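Side-chain contacts in glutamate--tRNA ligase (Elizabethkingia anophelis, PDB 6B1Z), which probably attaches glutamate to its cognate tRNA in an ATP-dependent reaction, as a class I aminoacyl-tRNA synthetase with an anticodon-binding domain: residues R95-I98 / Y99-Y102; N214-D217 / D218-K222; P473-L476 / S477-E481. All coordinates share one frame; numbering follows the deposited sequence. Where two conformers were deposited one is given.

Contact 1. Residues R95-I98 / Y99-Y102; sequences RRDI and YDRY. With FMT (formic acid), chain B; EDO (1,2-ethanediol), chain S.
R95 and Y99 meet one turn apart at the start of helix 96-106, in the class I catalytic domain, with R95 in the N-cap position. The tyrosine ring turns back along the helix and presents one face to the R95 carbonyl, whose O lies 3.2 Å above the ring plane, offset toward the rim. CB of R95 packs against the far end of the same ring, 3.7 Å from Y99 CZ. The phenol oxygen then comes to the edge of the R95 guanidinium, near its plane, and the two flat groups are turned 65° from each other. Over the centre of one face of that guanidinium sits CD1 of I98, 3.6 Å above its plane.

On the outer side R96 reaches D100 in a long salt bridge, NH1 to OD1 at 3.6 Å. The arginine leaves the backbone with CG anti to N (chi1 158°) and bends at chi3, which brings NH1 forward to D100, one turn on. D97 and D100 carry like charges, and one water spans them, donating to D100 OD2 at 2.6 Å and more weakly to D97 OD1. A formic acid molecule, probably from the crystallisation liquor, accepts from D97 N near the start of the helix.

The second shell is largely helix 210-220. D217 takes a salt bridge from R95 NE and a hydrogen bond from Y99 OH, while I216 packs against I98, Y99 and Y102. R95 NH1 also donates to the carbonyls of Y87 and P89, and R96 NH2 to that of D205. Farther along the helix, I98 and Y102 lie side by side, pointing the same way, with I98 CG2 3.8 Å from Y102 CE2.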
# COMPACT_ATOMS: atom_id res chain seq x y z
N ARG A 95 -6.09 -0.80 27.83
CA ARG A 95 -6.71 -2.05 28.26
C ARG A 95 -5.95 -2.73 29.40
O ARG A 95 -6.05 -3.95 29.58
CB ARG A 95 -6.83 -3.01 27.07
CG ARG A 95 -7.73 -2.45 25.94
CD ARG A 95 -7.75 -3.33 24.71
NE ARG A 95 -8.37 -4.64 24.91
CZ ARG A 95 -9.67 -4.89 24.84
NH1 ARG A 95 -10.55 -3.89 24.64
NH2 ARG A 95 -10.10 -6.13 25.02
N ARG A 96 -5.23 -1.94 30.21
CA ARG A 96 -4.34 -2.54 31.21
C ARG A 96 -5.09 -3.39 32.23
O ARG A 96 -4.60 -4.44 32.65
CB ARG A 96 -3.51 -1.46 31.90
CG ARG A 96 -2.98 -1.92 33.27
CD ARG A 96 -2.12 -0.87 33.95
NE ARG A 96 -0.81 -0.72 33.32
CZ ARG A 96 0.19 -1.60 33.44
NH1 ARG A 96 0.04 -2.70 34.16
NH2 ARG A 96 1.34 -1.36 32.83
N ASP A 97 -6.29 -2.96 32.65
CA ASP A 97 -7.02 -3.73 33.66
C ASP A 97 -7.43 -5.10 33.12
O ASP A 97 -7.41 -6.10 33.86
CB ASP A 97 -8.23 -2.95 34.16
CG ASP A 97 -7.87 -1.95 35.24
OD1 ASP A 97 -6.66 -1.64 35.39
OD2 ASP A 97 -8.78 -1.47 35.94
N ILE A 98 -7.79 -5.17 31.83
CA ILE A 98 -8.07 -6.46 31.19
C ILE A 98 -6.82 -7.33 31.20
O ILE A 98 -6.87 -8.52 31.54
CB ILE A 98 -8.58 -6.24 29.75
CG1 ILE A 98 -9.90 -5.47 29.78
CG2 ILE A 98 -8.75 -7.56 29.03
CD1 ILE A 98 -10.32 -4.89 28.43
N TYR A 99 -5.68 -6.74 30.83
CA TYR A 99 -4.46 -7.53 30.77
C TYR A 99 -4.05 -8.02 32.15
O TYR A 99 -3.57 -9.15 32.30
CB TYR A 99 -3.34 -6.71 30.14
CG TYR A 99 -3.63 -6.25 28.72
CD1 TYR A 99 -4.30 -7.07 27.81
CD2 TYR A 99 -3.23 -4.99 28.31
CE1 TYR A 99 -4.55 -6.61 26.50
CE2 TYR A 99 -3.48 -4.53 27.03
CZ TYR A 99 -4.14 -5.34 26.13
OH TYR A 99 -4.38 -4.85 24.87
N ASP A 100 -4.22 -7.18 33.18
CA ASP A 100 -3.87 -7.60 34.54
C ASP A 100 -4.68 -8.81 34.97
O ASP A 100 -4.15 -9.73 35.61
CB ASP A 100 -4.11 -6.44 35.51
CG ASP A 100 -3.07 -5.35 35.39
OD1 ASP A 100 -2.07 -5.51 34.67
OD2 ASP A 100 -3.29 -4.28 36.02
N ARG A 101 -5.97 -8.83 34.63
CA ARG A 101 -6.83 -9.97 34.96
C ARG A 101 -6.27 -11.26 34.38
O ARG A 101 -6.18 -12.28 35.07
CB ARG A 101 -8.25 -9.68 34.45
CG ARG A 101 -9.26 -10.81 34.58
CD ARG A 101 -10.70 -10.27 34.53
NE ARG A 101 -11.20 -10.04 33.17
CZ ARG A 101 -11.49 -8.85 32.66
NH1 ARG A 101 -11.33 -7.75 33.39
NH2 ARG A 101 -11.94 -8.75 31.42
N TYR A 102 -5.85 -11.22 33.11
CA TYR A 102 -5.38 -12.43 32.44
C TYR A 102 -3.94 -12.76 32.78
O TYR A 102 -3.55 -13.93 32.71
CB TYR A 102 -5.61 -12.30 30.94
CG TYR A 102 -7.09 -12.32 30.65
CD1 TYR A 102 -7.89 -13.34 31.14
CD2 TYR A 102 -7.70 -11.29 29.95
CE1 TYR A 102 -9.25 -13.36 30.90
CE2 TYR A 102 -9.06 -11.30 29.71
CZ TYR A 102 -9.83 -12.34 30.18
OH TYR A 102 -11.18 -12.36 29.95
C FMT B . -6.89 0.99 33.07
O1 FMT B . -7.09 -0.15 32.67
O2 FMT B . -7.17 2.01 32.44
C1 EDO S . -7.69 2.72 38.05
O1 EDO S . -6.98 2.51 36.82
C2 EDO S . -8.76 1.64 38.20
O2 EDO S . -8.20 0.37 37.86
O HOH W 1 -5.52 -4.00 37.40

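Contact 2. Residues N214-D217 / D218-K222; sequences NIID and DHEMK. With EDO (1,2-ethanediol), chain V; FMT (formic acid), chain N.
D218 folds back on N214 in the last turns of helix 210-220, which a Schellman motif closes within the class I catalytic domain. Four backbone bonds, from D218 N to N214 O through M221 N to D217 O, carry the helix to its end. K222, with positive phi, is the C-prime residue: its N bonds to H219 O at 3.1 Å, and I223 N reaches D218 O.

The charged and polar side chains turn outward to other parts of the fold. D218 OD2 is gripped by two arginines, in salt bridges with R15 NE and R49 NH1. R49 also donates through NH2 to N214 OD1, so that one arginine bridges two residues a turn apart. D217 OD2 accepts from Q92 NE2, which donates to N214 OD1 as well. D218 OD1 accepts from O2 of an ethanediol at 2.7 Å, and N214 ND2 donates to a formic acid molecule, both probably from the crystallisation liquor.

Apolar contact within the helix is slight. I216 CG2 stands 4.3 Å from E220 CG, and I215 faces helix 236-246. H219 stacks on W248. M221 has CG beside its backbone N (chi1 -61°), which lays the start of its chain over the preceding turn, with CG 3.2 Å from D217 O.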
# COMPACT_ATOMS: atom_id res chain seq x y z
N ASN A 214 -2.33 -9.73 22.00
CA ASN A 214 -3.17 -10.07 20.85
C ASN A 214 -4.02 -11.30 21.11
O ASN A 214 -5.18 -11.34 20.67
CB ASN A 214 -2.32 -10.24 19.59
CG ASN A 214 -1.94 -8.91 18.98
OD1 ASN A 214 -2.60 -7.90 19.23
ND2 ASN A 214 -0.89 -8.91 18.18
N ILE A 215 -3.51 -12.32 21.83
CA ILE A 215 -4.39 -13.46 22.07
C ILE A 215 -5.49 -13.08 23.07
O ILE A 215 -6.63 -13.52 22.94
CB ILE A 215 -3.62 -14.74 22.47
CG1 ILE A 215 -2.98 -14.64 23.86
CG2 ILE A 215 -2.59 -15.13 21.39
CD1 ILE A 215 -3.80 -15.37 24.94
N ILE A 216 -5.16 -12.25 24.07
CA ILE A 216 -6.18 -11.77 25.01
C ILE A 216 -7.26 -11.00 24.26
O ILE A 216 -8.46 -11.23 24.44
CB ILE A 216 -5.55 -10.89 26.10
CG1 ILE A 216 -4.72 -11.74 27.08
CG2 ILE A 216 -6.63 -10.04 26.84
CD1 ILE A 216 -3.78 -10.93 27.95
N ASP A 217 -6.84 -10.08 23.39
CA ASP A 217 -7.83 -9.23 22.74
C ASP A 217 -8.57 -9.94 21.62
O ASP A 217 -9.73 -9.61 21.37
CB ASP A 217 -7.17 -7.95 22.23
CG ASP A 217 -6.76 -7.01 23.36
OD1 ASP A 217 -7.26 -7.15 24.50
OD2 ASP A 217 -5.94 -6.11 23.09
N ASP A 218 -7.94 -10.88 20.92
CA ASP A 218 -8.68 -11.67 19.95
C ASP A 218 -9.76 -12.50 20.64
O ASP A 218 -10.87 -12.64 20.13
CB ASP A 218 -7.73 -12.54 19.13
CG ASP A 218 -6.89 -11.71 18.18
OD1 ASP A 218 -5.88 -12.23 17.67
OD2 ASP A 218 -7.26 -10.52 17.96
N HIS A 219 -9.45 -13.03 21.83
CA HIS A 219 -10.47 -13.72 22.61
C HIS A 219 -11.57 -12.78 23.05
O HIS A 219 -12.76 -13.04 22.82
CB HIS A 219 -9.80 -14.40 23.81
CG HIS A 219 -10.76 -15.11 24.71
ND1 HIS A 219 -11.34 -16.32 24.36
CD2 HIS A 219 -11.24 -14.79 25.93
CE1 HIS A 219 -12.14 -16.71 25.34
NE2 HIS A 219 -12.10 -15.80 26.30
N GLU A 220 -11.20 -11.66 23.70
CA GLU A 220 -12.20 -10.74 24.25
C GLU A 220 -13.07 -10.14 23.15
O GLU A 220 -14.28 -9.92 23.37
CB GLU A 220 -11.52 -9.63 25.04
CG GLU A 220 -10.86 -10.10 26.33
CD GLU A 220 -11.83 -10.76 27.30
OE1 GLU A 220 -12.53 -10.03 28.02
OE2 GLU A 220 -11.89 -12.00 27.33
N MET A 221 -12.50 -9.84 21.99
CA MET A 221 -13.24 -9.21 20.90
C MET A 221 -13.91 -10.23 19.99
O MET A 221 -14.47 -9.85 18.96
CB MET A 221 -12.32 -8.30 20.09
CG MET A 221 -11.72 -7.17 20.90
SD MET A 221 -10.73 -6.04 19.91
CE MET A 221 -10.40 -4.77 21.15
N LYS A 222 -13.88 -11.52 20.38
CA LYS A 222 -14.59 -12.59 19.69
C LYS A 222 -14.18 -12.66 18.22
O LYS A 222 -15.00 -12.88 17.32
CB LYS A 222 -16.11 -12.43 19.84
CG LYS A 222 -16.54 -12.43 21.33
CD LYS A 222 -18.01 -12.75 21.52
CE LYS A 222 -18.43 -12.57 22.97
NZ LYS A 222 -17.64 -13.43 23.91
C1 EDO V . -2.66 -13.34 17.94
O1 EDO V . -1.33 -13.51 18.42
C2 EDO V . -3.28 -14.71 17.73
O2 EDO V . -4.70 -14.63 17.94
C FMT N . 1.51 -5.96 16.10
O1 FMT N . 2.00 -4.90 16.47
O2 FMT N . 0.49 -6.46 16.59

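Contact 3. Residues P473-L476 / S477-E481; sequences PLRL and SLVGE
S477 binds the P473 carbonyl twice near the C-terminal end of helix 467-479, in the anticodon-binding domain. Its OG donates to P473 O at 2.9 Å and its own N to the same oxygen at 3.0 Å, the two donors approaching from opposite faces of the carbonyl plane. The hydroxyl is placed for this by chi1 of -57°, which sets OG beside the backbone N, and the buried side chain thereby bonds to its own helix.

The backbone bonds continue to the end of the helix. V479 N donates to R475 O, which also takes a weak bond from L478 N. At the last turn G480 N closes on L476 O at 2.7 Å, and the positive phi of G480 takes the chain out of the helix. R475 reaches away from the turn, its NH1 held by the carbonyls of K483 and P485.

Packing follows the helix faces. L474 and L478 meet loosely, L474 CG to L478 CD1 at 4.3 Å, and face V487 and M491 of helix 487-507. S477 touches A506 of that helix as well as Q436 of helix 433-442. V479 leans on L490 and F410, with its CG2 3.5 Å from R475 O. L476 turns toward the chain leaving the helix, bringing CD1 within 3.3 Å of G480 O.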
# COMPACT_ATOMS: atom_id res chain seq x y z
N PRO A 473 4.32 18.75 -42.20
CA PRO A 473 4.95 20.03 -41.86
C PRO A 473 4.08 20.90 -40.98
O PRO A 473 4.61 21.68 -40.17
CB PRO A 473 5.21 20.67 -43.23
CG PRO A 473 4.22 20.05 -44.13
CD PRO A 473 4.07 18.64 -43.65
N LEU A 474 2.76 20.78 -41.11
CA LEU A 474 1.84 21.49 -40.22
C LEU A 474 2.00 21.03 -38.78
O LEU A 474 2.05 21.85 -37.85
CB LEU A 474 0.41 21.30 -40.72
CG LEU A 474 -0.74 22.05 -40.06
CD1 LEU A 474 -0.45 23.55 -40.02
CD2 LEU A 474 -2.01 21.78 -40.85
N ARG A 475 2.06 19.71 -38.56
CA ARG A 475 2.31 19.19 -37.22
C ARG A 475 3.62 19.73 -36.65
O ARG A 475 3.68 20.15 -35.49
CB ARG A 475 2.31 17.66 -37.23
CG ARG A 475 2.55 17.03 -35.84
CD ARG A 475 2.60 15.50 -35.88
NE ARG A 475 1.40 14.91 -36.46
CZ ARG A 475 0.29 14.65 -35.77
NH1 ARG A 475 0.22 14.94 -34.47
NH2 ARG A 475 -0.76 14.12 -36.38
N LEU A 476 4.68 19.73 -37.47
CA LEU A 476 5.97 20.23 -37.00
C LEU A 476 5.86 21.69 -36.58
O LEU A 476 6.42 22.08 -35.54
CB LEU A 476 7.02 20.06 -38.09
CG LEU A 476 8.42 20.58 -37.76
CD1 LEU A 476 9.07 19.71 -36.71
CD2 LEU A 476 9.27 20.64 -39.01
N SER A 477 5.13 22.49 -37.35
CA SER A 477 4.98 23.91 -37.04
C SER A 477 4.30 24.12 -35.69
O SER A 477 4.66 25.03 -34.93
CB SER A 477 4.17 24.60 -38.13
OG SER A 477 4.77 24.42 -39.40
N LEU A 478 3.29 23.31 -35.40
CA LEU A 478 2.47 23.54 -34.21
C LEU A 478 3.09 22.95 -32.96
O LEU A 478 2.85 23.45 -31.86
CB LEU A 478 1.07 22.96 -34.42
CG LEU A 478 0.30 23.47 -35.65
CD1 LEU A 478 -1.00 22.72 -35.81
CD2 LEU A 478 0.05 24.98 -35.57
N VAL A 479 3.88 21.89 -33.11
CA VAL A 479 4.38 21.12 -31.98
C VAL A 479 5.89 21.23 -31.80
O VAL A 479 6.38 21.08 -30.67
CB VAL A 479 3.95 19.64 -32.13
CG1 VAL A 479 4.46 18.78 -30.98
CG2 VAL A 479 2.44 19.54 -32.24
N GLY A 480 6.64 21.50 -32.87
CA GLY A 480 8.08 21.44 -32.84
C GLY A 480 8.65 20.07 -33.11
O GLY A 480 9.83 19.96 -33.46
N GLU A 481 7.84 19.03 -32.95
CA GLU A 481 8.25 17.68 -33.32
C GLU A 481 7.02 16.94 -33.83
O GLU A 481 5.93 17.50 -33.95
CB GLU A 481 8.91 16.96 -32.14
CG GLU A 481 8.18 17.13 -30.82
CD GLU A 481 9.07 16.86 -29.63
OE1 GLU A 481 9.08 15.72 -29.13
OE2 GLU A 481 9.78 17.80 -29.20

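Overall arrangement
Contacts 1 and 2 belong to two helices of the catalytic domain that pack on each other, whereas contact 3 lies in the anticodon-binding domain, its centre about 74 Å from that of contact 1 and 68 Å from that of contact 2. Residues 95-102 start a helix and are only partly buried, with water-linked acidic groups on the outer side. Residues 214-222 end one and are mostly buried, the carboxylates of D217 and D218 paired with arginines. The two also touch where R95 NH1 lies 3.6 Å from M221 CE. Contact 3, also a helix end and partly buried, relies instead on a serine-to-carbonyl bond, a glycine exit and leucine packing.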